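Local coordinates for prophage MuSo2, 43 kDa tail protein (Shewanella oneidensis, PDB 3CDD), which probably helps build the baseplate hub of a Mu-like phage tail, as a GpP-type baseplate assembly protein, at the interface of chains A and B. Coordinates in Å, arbitrary orientation; residue numbers count along the deposited sequence, not the author numbering. Chains: chain A/B, Prophage MuSo2, 43 kDa tail protein.

The interface of chains A and B. Residues chain A 78-79, 94-96; chain B 206, 208.
B:Arg208 reaches from a loop of chain B onto two neighbouring strands of chain A, 70-84 and 88-97, and lies across the acidic pair A:Asp78 and A:Asp79. From CB outward, CG is the first atom to touch chain A: it packs on the carboxylate carbon CG of A:Asp78 at 3.6 Å, and CD passes beside OD1 of A:Asp79. The chain is extended from CG to NE, which carries NE to 3.0 Å from A:Asp79 OD1, a salt bridge whose hydrogen bond is weak, being far from straight (125° at H). A turn at chi4 (-84°) sets one face of the guanidinium over A:Asp78 OD2, off toward the rim; NH1 and OD2 form a salt bridge at 3.2 Å, but the N-H points elsewhere, so the attraction is probably mainly electrostatic. NH2 gives a nearly straight hydrogen bond to a water, 3.0 Å from its oxygen, and the water also binds A:Ser94 OG and the carbonyl O of A:Gly95.

Alongside, A:Arg96 both borders B:Arg208 and grips A:Asp78 side-on, NE to OD2 at 2.8 Å and NH2 to OD1, both on the syn side of the carboxylate. That should fix the rotation of the carboxylate, and the negative charge of A:Asp78 probably eases the approach of the two arginines, whose guanidinium planes are 36° apart.

On the other flank, B:Ser206 OG donates to A:Asp79 OD1 at 2.8 Å from above the carboxylate plane, while accepting the backbone N-H of B:Arg208. The backbones of A:Asp79 and B:Ser206 form an antiparallel bridge. Together they join strands 70-84 and 88-97 of chain A to strand 200-206 and the following loop of chain B, probably helping to hold together the trimer of the deposited assembly.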
# COMPACT_ATOMS: atom_id res chain seq x y z
N ASP A 78 -14.63 15.86 -9.13
CA ASP A 78 -14.20 14.54 -9.56
C ASP A 78 -15.24 13.52 -9.16
O ASP A 78 -15.69 12.74 -9.99
CB ASP A 78 -12.88 14.16 -8.88
CG ASP A 78 -11.68 14.74 -9.58
OD1 ASP A 78 -11.67 14.79 -10.83
OD2 ASP A 78 -10.73 15.13 -8.86
N ASP A 79 -15.62 13.56 -7.87
CA ASP A 79 -16.46 12.56 -7.23
C ASP A 79 -17.67 13.17 -6.52
O ASP A 79 -17.55 14.14 -5.77
CB ASP A 79 -15.65 11.72 -6.22
CG ASP A 79 -14.55 10.86 -6.87
OD1 ASP A 79 -13.93 11.32 -7.85
OD2 ASP A 79 -14.30 9.71 -6.42
N SER A 94 -15.63 15.68 -3.96
CA SER A 94 -14.18 15.80 -3.99
C SER A 94 -13.79 16.24 -5.39
O SER A 94 -14.56 16.04 -6.33
CB SER A 94 -13.54 14.45 -3.69
OG SER A 94 -12.18 14.59 -3.34
N GLY A 95 -12.60 16.81 -5.53
CA GLY A 95 -12.09 17.21 -6.84
C GLY A 95 -10.74 17.88 -6.73
O GLY A 95 -10.07 17.84 -5.70
N ARG A 96 -10.38 18.55 -7.80
CA ARG A 96 -9.05 19.15 -7.97
C ARG A 96 -9.29 20.45 -8.75
O ARG A 96 -10.37 20.65 -9.31
CB ARG A 96 -8.18 18.18 -8.77
CG ARG A 96 -7.73 16.93 -8.00
CD ARG A 96 -7.12 15.84 -8.88
NE ARG A 96 -8.10 15.28 -9.82
CZ ARG A 96 -7.77 14.59 -10.91
NH1 ARG A 96 -6.49 14.36 -11.18
NH2 ARG A 96 -8.72 14.15 -11.73
N SER B 206 -17.68 9.01 -10.11
CA SER B 206 -16.43 9.72 -10.37
C SER B 206 -16.16 9.89 -11.86
O SER B 206 -16.43 8.98 -12.65
CB SER B 206 -15.26 8.94 -9.74
OG SER B 206 -13.99 9.51 -10.02
N ARG B 208 -12.85 10.77 -12.42
CA ARG B 208 -11.37 10.71 -12.37
C ARG B 208 -10.75 9.87 -13.50
O ARG B 208 -9.71 10.23 -14.06
CB ARG B 208 -10.86 10.20 -11.02
CG ARG B 208 -11.00 11.17 -9.90
CD ARG B 208 -10.57 10.56 -8.56
NE ARG B 208 -10.94 11.39 -7.41
CZ ARG B 208 -10.22 12.42 -6.95
NH1 ARG B 208 -9.08 12.78 -7.55
NH2 ARG B 208 -10.64 13.10 -5.88
O HOH W 1 -9.32 15.47 -4.70